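Local coordinates for trichosurin (Trichosurus vulpecula, PDB 2RA6), which binds small molecules such as 4-ethylphenol in its lipocalin beta-barrel and probably transports such ligands in possum milk whey, at residues B[133-136]-B[137-141]. The protein carries 1 engineered substitution. Numbering follows the deposited sequence.
Sequences PNLS and NEIKK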
loop_
_atom_site.group_PDB
_atom_site.type_symbol
_atom_site.label_atom_id
_atom_site.label_comp_id
_atom_site.label_asym_id
_atom_site.label_seq_id
_atom_site.Cartn_x
_atom_site.Cartn_y
_atom_site.Cartn_z
ATOM N N PRO B 133 -20.987 -15.508 -7.589
ATOM C CA PRO B 133 -20.850 -14.396 -8.538
ATOM C C PRO B 133 -21.177 -12.986 -8.063
ATOM O O PRO B 133 -20.750 -12.013 -8.684
ATOM C CB PRO B 133 -21.746 -14.818 -9.699
ATOM C CG PRO B 133 -21.686 -16.304 -9.644
ATOM C CD PRO B 133 -21.830 -16.569 -8.174
ATOM N N ASN B 134 -21.934 -12.864 -6.981
ATOM C CA ASN B 134 -22.303 -11.536 -6.492
ATOM C C ASN B 134 -22.141 -11.469 -4.978
ATOM O O ASN B 134 -21.943 -12.488 -4.321
ATOM C CB ASN B 134 -23.758 -11.234 -6.873
ATOM C CG ASN B 134 -24.016 -9.748 -7.104
ATOM O OD1 ASN B 134 -23.292 -8.885 -6.600
ATOM N ND2 ASN B 134 -25.071 -9.447 -7.859
ATOM N N LEU B 135 -22.221 -10.259 -4.429
ATOM C CA LEU B 135 -22.104 -10.044 -2.988
ATOM C C LEU B 135 -23.190 -9.078 -2.521
ATOM O O LEU B 135 -23.750 -8.339 -3.325
ATOM C CB LEU B 135 -20.731 -9.463 -2.631
ATOM C CG LEU B 135 -19.568 -10.458 -2.569
ATOM C CD1 LEU B 135 -18.253 -9.706 -2.486
ATOM C CD2 LEU B 135 -19.741 -11.376 -1.369
ATOM N N SER B 136 -23.463 -9.081 -1.221
ATOM C CA SER B 136 -24.486 -8.209 -0.655
ATOM C C SER B 136 -24.212 -6.757 -0.996
ATOM O O SER B 136 -23.055 -6.343 -1.111
ATOM C CB SER B 136 -24.543 -8.353 0.865
ATOM O OG SER B 136 -23.513 -7.619 1.492
ATOM N N ASN B 137 -25.284 -5.989 -1.157
ATOM C CA ASN B 137 -25.175 -4.572 -1.463
ATOM C C ASN B 137 -24.400 -3.868 -0.357
ATOM O O ASN B 137 -23.644 -2.933 -0.620
ATOM C CB ASN B 137 -26.577 -3.967 -1.610
ATOM C CG ASN B 137 -27.272 -4.408 -2.891
ATOM O OD1 ASN B 137 -28.492 -4.609 -2.915
ATOM N ND2 ASN B 137 -26.504 -4.544 -3.965
ATOM N N GLU B 138 -24.579 -4.329 0.880
ATOM C CA GLU B 138 -23.887 -3.740 2.023
ATOM C C GLU B 138 -22.377 -3.869 1.860
ATOM O O GLU B 138 -21.644 -2.889 2.003
ATOM C CB GLU B 138 -24.319 -4.431 3.323
ATOM C CG GLU B 138 -23.718 -3.822 4.586
ATOM C CD GLU B 138 -23.982 -4.663 5.823
ATOM O OE1 GLU B 138 -23.643 -4.208 6.935
ATOM O OE2 GLU B 138 -24.522 -5.780 5.683
ATOM N N ILE B 139 -21.918 -5.083 1.558
ATOM C CA ILE B 139 -20.490 -5.333 1.382
ATOM C C ILE B 139 -19.934 -4.541 0.207
ATOM O O ILE B 139 -18.871 -3.920 0.318
ATOM C CB ILE B 139 -20.211 -6.839 1.173
ATOM C CG1 ILE B 139 -20.501 -7.596 2.473
ATOM C CG2 ILE B 139 -18.755 -7.061 0.760
ATOM C CD1 ILE B 139 -20.398 -9.102 2.341
ATOM N N LYS B 140 -20.648 -4.547 -0.914
ATOM C CA LYS B 140 -20.175 -3.808 -2.081
ATOM C C LYS B 140 -20.145 -2.305 -1.818
ATOM O O LYS B 140 -19.206 -1.619 -2.228
ATOM C CB LYS B 140 -21.031 -4.131 -3.315
ATOM C CG LYS B 140 -20.867 -5.572 -3.776
ATOM C CD LYS B 140 -21.394 -5.821 -5.187
ATOM C CE LYS B 140 -22.894 -5.669 -5.279
ATOM N NZ LYS B 140 -23.367 -6.076 -6.636
ATOM N N LYS B 141 -21.158 -1.803 -1.116
ATOM C CA LYS B 141 -21.237 -0.378 -0.797
ATOM C C LYS B 141 -20.044 0.076 0.034
ATOM O O LYS B 141 -19.447 1.120 -0.238
ATOM C CB LYS B 141 -22.531 -0.073 -0.034
ATOM C CG LYS B 141 -22.701 1.398 0.329
ATOM C CD LYS B 141 -23.947 1.617 1.180
ATOM C CE LYS B 141 -24.133 3.085 1.521
ATOM N NZ LYS B 141 -24.368 3.898 0.298
HETATM O O HOH W 1 -25.662 -7.077 -4.932
HETATM O O HOH W 2 -24.835 -8.207 4.272
#
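Lys140 reaches back along the chain to Asn134, the two side chains crossing at about a right angle. Its NZ donates to Asn134 OD1 at 2.8 Å, in the carbonyl plane and on a lone pair, and also forms a salt bridge with Asp159. A bend at chi3 (-67°) in the lysine chain carries CE past Leu135 O, 3.4 Å away, before the ammonium meets the amide. The same OD1 accepts from Leu135 N, which lies 23° out of the carbonyl plane, a double grip on the amide. Water 1 donates to Leu135 O and accepts weakly from Lys140 NZ. Ser136 is the N-cap of helix 137-148, the helix that follows the eight-stranded barrel in the lipocalin fold: its OG, turned between backbone N and carbonyl carbon (chi1 79°), accepts from Ile139 N at 3.0 Å, while Ser136 O takes Lys140 N at 3.0 Å as the first turn closes. Water 2 links that OG to Glu138 OE2. Replacing Lys140 by an alanine is likely to leave Asn134 OD1 without its ammonium donor and Asp159 without this salt-bridge partner. On the apolar side, Leu135 CD1 lies 4.2 Å from Ile139 CG2, and both side chains touch Tyr109.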